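Local coordinates for outer membrane protein Omp121 (Bacteroides thetaiotaomicron, PDB 5FQ8) that probably serves as a TonB-dependent transporter that carries a substrate across the outer membrane through a plugged beta-barrel, and binds calcium, at residues Y904-S909 and D950-S955; N936-W941 and S972-G977. All coordinates share one frame; numbering follows the deposited sequence.

Contact 1: residues Y904-S909 and D950-S955; sequences YVKLRS and DPEMTS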
loop_
_atom_site.group_PDB
_atom_site.type_symbol
_atom_site.label_atom_id
_atom_site.label_comp_id
_atom_site.label_asym_id
_atom_site.label_seq_id
_atom_site.Cartn_x
_atom_site.Cartn_y
_atom_site.Cartn_z
ATOM N N TYR B 904 -20.158 -31.745 23.870
ATOM C CA TYR B 904 -21.102 -32.166 22.843
ATOM C C TYR B 904 -20.965 -33.659 22.570
ATOM O O TYR B 904 -19.929 -34.270 22.833
ATOM C CB TYR B 904 -20.941 -31.359 21.540
ATOM C CG TYR B 904 -19.615 -31.499 20.796
ATOM C CD1 TYR B 904 -19.361 -32.596 19.982
ATOM C CD2 TYR B 904 -18.644 -30.503 20.872
ATOM C CE1 TYR B 904 -18.173 -32.713 19.300
ATOM C CE2 TYR B 904 -17.458 -30.614 20.194
ATOM C CZ TYR B 904 -17.224 -31.721 19.402
ATOM O OH TYR B 904 -16.041 -31.831 18.719
ATOM N N VAL B 905 -22.057 -34.239 22.076
ATOM C CA VAL B 905 -22.053 -35.541 21.420
ATOM C C VAL B 905 -22.395 -35.289 19.965
ATOM O O VAL B 905 -23.335 -34.550 19.669
ATOM C CB VAL B 905 -23.052 -36.546 22.028
ATOM C CG1 VAL B 905 -22.964 -37.836 21.284
ATOM C CG2 VAL B 905 -22.783 -36.794 23.501
ATOM N N LYS B 906 -21.645 -35.899 19.059
ATOM C CA LYS B 906 -21.836 -35.625 17.645
ATOM C C LYS B 906 -21.926 -36.907 16.832
ATOM O O LYS B 906 -21.076 -37.790 16.958
ATOM C CB LYS B 906 -20.704 -34.750 17.116
ATOM C CG LYS B 906 -21.165 -33.743 16.112
ATOM C CD LYS B 906 -20.027 -32.894 15.638
ATOM C CE LYS B 906 -19.948 -31.607 16.387
ATOM N NZ LYS B 906 -18.786 -30.850 15.900
ATOM N N LEU B 907 -22.960 -37.002 16.002
ATOM C CA LEU B 907 -22.949 -37.941 14.892
ATOM C C LEU B 907 -21.923 -37.461 13.872
ATOM O O LEU B 907 -22.248 -36.726 12.936
ATOM C CB LEU B 907 -24.338 -38.067 14.275
ATOM C CG LEU B 907 -24.462 -39.125 13.177
ATOM C CD1 LEU B 907 -23.798 -40.418 13.584
ATOM C CD2 LEU B 907 -25.903 -39.378 12.828
ATOM N N ARG B 908 -20.671 -37.867 14.064
ATOM C CA ARG B 908 -19.568 -37.347 13.266
ATOM C C ARG B 908 -19.734 -37.691 11.792
ATOM O O ARG B 908 -19.752 -36.804 10.941
ATOM C CB ARG B 908 -18.259 -37.904 13.811
ATOM C CG ARG B 908 -17.014 -37.258 13.282
ATOM C CD ARG B 908 -16.518 -36.181 14.213
ATOM N NE ARG B 908 -16.977 -34.884 13.760
ATOM C CZ ARG B 908 -16.742 -33.746 14.381
ATOM N NH1 ARG B 908 -16.046 -33.732 15.497
ATOM N NH2 ARG B 908 -17.223 -32.633 13.876
ATOM N N SER B 909 -19.871 -38.978 11.471
ATOM C CA SER B 909 -19.973 -39.419 10.084
ATOM C C SER B 909 -20.835 -40.663 9.967
ATOM O O SER B 909 -20.915 -41.473 10.890
ATOM C CB SER B 909 -18.599 -39.721 9.505
ATOM O OG SER B 909 -17.998 -40.788 10.208
ATOM N N ASP B 950 -22.662 -24.891 17.716
ATOM C CA ASP B 950 -21.895 -26.118 17.637
ATOM C C ASP B 950 -20.527 -25.746 18.165
ATOM O O ASP B 950 -19.811 -24.979 17.524
ATOM C CB ASP B 950 -21.842 -26.656 16.206
ATOM C CG ASP B 950 -20.757 -27.701 15.996
ATOM O OD1 ASP B 950 -20.068 -28.106 16.941
ATOM O OD2 ASP B 950 -20.590 -28.130 14.849
ATOM N N PRO B 951 -20.136 -26.251 19.309
ATOM C CA PRO B 951 -18.861 -25.858 19.912
ATOM C C PRO B 951 -17.621 -26.042 19.053
ATOM O O PRO B 951 -16.535 -25.671 19.502
ATOM C CB PRO B 951 -18.785 -26.767 21.133
ATOM C CG PRO B 951 -20.162 -26.974 21.508
ATOM C CD PRO B 951 -20.952 -27.017 20.251
ATOM N N GLU B 952 -17.732 -26.612 17.857
ATOM C CA GLU B 952 -16.558 -26.811 17.019
ATOM C C GLU B 952 -16.357 -25.575 16.145
ATOM O O GLU B 952 -16.567 -25.581 14.932
ATOM C CB GLU B 952 -16.708 -28.070 16.183
ATOM C CG GLU B 952 -15.390 -28.619 15.706
ATOM C CD GLU B 952 -15.523 -29.852 14.856
ATOM O OE1 GLU B 952 -16.572 -30.511 14.927
ATOM O OE2 GLU B 952 -14.567 -30.151 14.115
ATOM N N MET B 953 -15.925 -24.498 16.796
ATOM C CA MET B 953 -15.955 -23.161 16.218
ATOM C C MET B 953 -14.832 -22.310 16.785
ATOM O O MET B 953 -14.621 -22.297 17.999
ATOM C CB MET B 953 -17.270 -22.459 16.533
ATOM C CG MET B 953 -18.261 -22.384 15.439
ATOM S SD MET B 953 -19.635 -21.490 16.116
ATOM C CE MET B 953 -20.745 -21.519 14.741
ATOM N N THR B 954 -14.157 -21.551 15.923
ATOM C CA THR B 954 -13.276 -20.499 16.421
ATOM C C THR B 954 -13.209 -19.334 15.455
ATOM O O THR B 954 -13.639 -19.413 14.310
ATOM C CB THR B 954 -11.863 -20.993 16.676
ATOM O OG1 THR B 954 -11.221 -20.084 17.559
ATOM C CG2 THR B 954 -11.076 -21.053 15.401
ATOM N N SER B 955 -12.652 -18.239 15.947
ATOM C CA SER B 955 -12.270 -17.109 15.121
ATOM C C SER B 955 -10.818 -16.767 15.319
ATOM O O SER B 955 -10.361 -15.736 14.835
ATOM C CB SER B 955 -13.126 -15.892 15.427
ATOM O OG SER B 955 -14.401 -16.069 14.869
#
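Strand 904-909 runs past irregular loop 950-955, with the backbones nearest at Y904 and P951, whose CA atoms are 7.3 Å apart. Four charged side chains join in a buried salt-bridge network. K906, bent at chi3 (-96°), crosses both acids at about a right angle: NZ donates to the syn lone pair of D950 OD1 at 3.2 Å and pairs ionically with OE1 of E952. R908 and E952 meet tip to tip, with guanidinium and carboxylate planes 83° apart. NH2 of R908 donates almost straight (170°) to the syn lone pair of OE1 of E952, which lies in the guanidinium plane. NZ of K906 and NH2 of R908 thus share OE1, and K906 CD lies over one face of the guanidinium, toward its rim; the two acids would offset the paired positive charges. The loop is held in shape by E952 N bonding to D950 OD1 at 2.9 Å, an Asx turn. Beside the network, Y904 CD2 meets P951 CB at 3.7 Å. R908 also bridges to D822 on the adjacent strand, and E952 OE2 accepts from S75 N of the plug, so the network sits where barrel wall meets plug in this TonB-dependent receptor.

Contact 2: residues N936-W941 and S972-G977; sequences NNLFVW and SSRRFG. With C8E ((hydroxyethyloxy)tri(ethyloxy)octane), chain O.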
loop_
_atom_site.group_PDB
_atom_site.type_symbol
_atom_site.label_atom_id
_atom_site.label_comp_id
_atom_site.label_asym_id
_atom_site.label_seq_id
_atom_site.Cartn_x
_atom_site.Cartn_y
_atom_site.Cartn_z
ATOM N N ASN B 936 -21.621 -36.181 6.967
ATOM C CA ASN B 936 -20.708 -35.840 8.042
ATOM C C ASN B 936 -21.248 -34.653 8.819
ATOM O O ASN B 936 -22.015 -33.847 8.289
ATOM C CB ASN B 936 -19.328 -35.544 7.495
ATOM C CG ASN B 936 -18.756 -36.711 6.754
ATOM O OD1 ASN B 936 -19.032 -37.854 7.083
ATOM N ND2 ASN B 936 -17.970 -36.438 5.731
ATOM N N ASN B 937 -20.837 -34.556 10.085
ATOM C CA ASN B 937 -21.279 -33.485 10.971
ATOM C C ASN B 937 -22.804 -33.384 10.912
ATOM O O ASN B 937 -23.375 -32.355 10.559
ATOM C CB ASN B 937 -20.595 -32.169 10.582
ATOM C CG ASN B 937 -20.681 -31.092 11.667
ATOM O OD1 ASN B 937 -20.486 -31.347 12.853
ATOM N ND2 ASN B 937 -20.959 -29.875 11.247
ATOM N N LEU B 938 -23.456 -34.502 11.231
ATOM C CA LEU B 938 -24.862 -34.675 10.901
ATOM C C LEU B 938 -25.801 -34.186 11.983
ATOM O O LEU B 938 -26.858 -33.636 11.677
ATOM C CB LEU B 938 -25.148 -36.142 10.598
ATOM C CG LEU B 938 -24.801 -36.578 9.182
ATOM C CD1 LEU B 938 -25.287 -37.973 8.929
ATOM C CD2 LEU B 938 -25.422 -35.610 8.201
ATOM N N PHE B 939 -25.449 -34.369 13.245
ATOM C CA PHE B 939 -26.321 -33.929 14.321
ATOM C C PHE B 939 -25.459 -33.716 15.548
ATOM O O PHE B 939 -24.539 -34.488 15.794
ATOM C CB PHE B 939 -27.414 -34.966 14.578
ATOM C CG PHE B 939 -28.621 -34.419 15.248
ATOM C CD1 PHE B 939 -28.634 -34.220 16.620
ATOM C CD2 PHE B 939 -29.750 -34.112 14.515
ATOM C CE1 PHE B 939 -29.751 -33.718 17.258
ATOM C CE2 PHE B 939 -30.876 -33.608 15.141
ATOM C CZ PHE B 939 -30.877 -33.412 16.521
ATOM N N VAL B 940 -25.737 -32.662 16.303
ATOM C CA VAL B 940 -24.936 -32.328 17.475
ATOM C C VAL B 940 -25.863 -32.172 18.668
ATOM O O VAL B 940 -26.939 -31.582 18.552
ATOM C CB VAL B 940 -24.085 -31.069 17.230
ATOM C CG1 VAL B 940 -24.969 -29.903 16.927
ATOM C CG2 VAL B 940 -23.173 -30.810 18.391
ATOM N N TRP B 941 -25.471 -32.757 19.792
ATOM C CA TRP B 941 -26.232 -32.705 21.032
ATOM C C TRP B 941 -25.400 -31.973 22.069
ATOM O O TRP B 941 -24.278 -32.389 22.370
ATOM C CB TRP B 941 -26.581 -34.107 21.544
ATOM C CG TRP B 941 -27.562 -34.884 20.729
ATOM C CD1 TRP B 941 -28.920 -34.857 20.829
ATOM C CD2 TRP B 941 -27.256 -35.825 19.705
ATOM N NE1 TRP B 941 -29.477 -35.715 19.921
ATOM C CE2 TRP B 941 -28.474 -36.325 19.219
ATOM C CE3 TRP B 941 -26.069 -36.291 19.147
ATOM C CZ2 TRP B 941 -28.537 -37.266 18.200
ATOM C CZ3 TRP B 941 -26.135 -37.230 18.136
ATOM C CH2 TRP B 941 -27.358 -37.703 17.671
ATOM N N SER B 972 -22.062 -23.666 11.822
ATOM C CA SER B 972 -21.548 -24.919 11.301
ATOM C C SER B 972 -22.595 -25.584 10.430
ATOM O O SER B 972 -23.784 -25.277 10.493
ATOM C CB SER B 972 -21.121 -25.854 12.421
ATOM O OG SER B 972 -22.228 -26.502 13.008
ATOM N N SER B 973 -22.141 -26.482 9.581
ATOM C CA SER B 973 -23.034 -27.059 8.596
ATOM C C SER B 973 -23.130 -28.562 8.765
ATOM O O SER B 973 -22.312 -29.202 9.427
ATOM C CB SER B 973 -22.584 -26.735 7.171
ATOM O OG SER B 973 -21.357 -27.365 6.877
ATOM N N ARG B 974 -24.164 -29.096 8.141
ATOM C CA ARG B 974 -24.425 -30.525 8.025
ATOM C C ARG B 974 -24.102 -30.939 6.595
ATOM O O ARG B 974 -24.617 -30.339 5.653
ATOM C CB ARG B 974 -25.893 -30.788 8.338
ATOM C CG ARG B 974 -26.195 -32.028 9.010
ATOM C CD ARG B 974 -27.635 -32.347 8.753
ATOM N NE ARG B 974 -28.548 -31.344 9.288
ATOM C CZ ARG B 974 -29.004 -31.349 10.533
ATOM N NH1 ARG B 974 -28.611 -32.289 11.367
ATOM N NH2 ARG B 974 -29.837 -30.414 10.943
ATOM N N ARG B 975 -23.250 -31.937 6.419
ATOM C CA ARG B 975 -22.807 -32.305 5.079
ATOM C C ARG B 975 -23.194 -33.736 4.719
ATOM O O ARG B 975 -23.123 -34.636 5.557
ATOM C CB ARG B 975 -21.305 -32.107 4.956
ATOM C CG ARG B 975 -20.903 -30.674 5.136
ATOM C CD ARG B 975 -19.413 -30.516 5.237
ATOM N NE ARG B 975 -18.853 -31.086 6.457
ATOM C CZ ARG B 975 -18.820 -30.463 7.630
ATOM N NH1 ARG B 975 -19.332 -29.252 7.753
ATOM N NH2 ARG B 975 -18.278 -31.053 8.684
ATOM N N PHE B 976 -23.585 -33.939 3.458
ATOM C CA PHE B 976 -24.067 -35.236 2.984
ATOM C C PHE B 976 -23.967 -35.319 1.465
ATOM O O PHE B 976 -24.397 -34.404 0.765
ATOM C CB PHE B 976 -25.512 -35.481 3.427
ATOM C CG PHE B 976 -26.478 -34.379 3.068
ATOM C CD1 PHE B 976 -26.690 -33.316 3.922
ATOM C CD2 PHE B 976 -27.206 -34.430 1.900
ATOM C CE1 PHE B 976 -27.591 -32.318 3.600
ATOM C CE2 PHE B 976 -28.105 -33.438 1.572
ATOM C CZ PHE B 976 -28.302 -32.379 2.424
ATOM N N GLY B 977 -23.445 -36.426 0.952
ATOM C CA GLY B 977 -23.356 -36.549 -0.487
ATOM C C GLY B 977 -23.253 -37.971 -1.006
ATOM O O GLY B 977 -23.558 -38.936 -0.308
HETATM C C1 C8E O . -26.151 -41.476 4.267
HETATM C C2 C8E O . -26.542 -40.414 5.284
HETATM C C3 C8E O . -27.485 -39.374 4.687
HETATM C C4 C8E O . -27.837 -38.305 5.718
HETATM C C5 C8E O . -29.017 -37.426 5.317
HETATM C C6 C8E O . -28.673 -35.947 5.486
HETATM C C7 C8E O . -29.799 -35.025 5.030
HETATM C C8 C8E O . -30.369 -34.259 6.215
HETATM O O9 C8E O . -31.262 -33.265 5.773
#
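Antiparallel pairing of the last two long strands of the beta-barrel, 928-941 and 973-983, underlies this contact; the latter also pairs with strand 177-188, closing the barrel. N936 and R975 form a hydrogen-bonded pair: N936 N donates to R975 O at 2.6 Å, while R975 N donates to N936 O at 2.9 Å, nearly along the C=O axis. The chain turns a corner at N937, and strands 938-941 and 973-977 diverge, their axes at 149°. Beyond the pair the N937 side chain takes over the bonding: CG is anti to the backbone N (chi1 -164°), and ND2 bonds to S973 O nearly along the C=O axis. The R975 side chain crosses that of N937 obliquely, its guanidinium plane 15° from the amide plane, with NH2 3.2 Å from N937 CB; its NH1 makes a weak bond to S78 OG of the plug. R974 CA directs a C-H at N937 O (3.3 Å), and R974 CG packs 3.8 Å from L938 CD2, the side chains crossing at about a right angle. A bound detergent, C8E, marks the outer surface of the wall: its C7 sits over the centre of the F976 ring, 3.6 Å above the plane.

Overall arrangement
Following the chain, strand 899-915 carries 904-909, strand 928-941 returns antiparallel beside it with 936-941, a loop then supplies 950-955, and 972-977 leads into strand 973-983. The segments therefore alternate: contact 1 closes the 41-residue step from strand to loop, contact 2 the 31-residue step from strand to strand, and the two cross. Their centres lie 9 Å apart. Strands 899-915 and 928-941 link them directly, with R908 O to N937 N (2.6 Å) and V905 O to W941 N (2.8 Å) as probable hydrogen bonds. D950 also bonds to S972, so the loop of contact 1 is tied to the start of the final strand. Together they join three neighbouring wall strands, a loop and the plug.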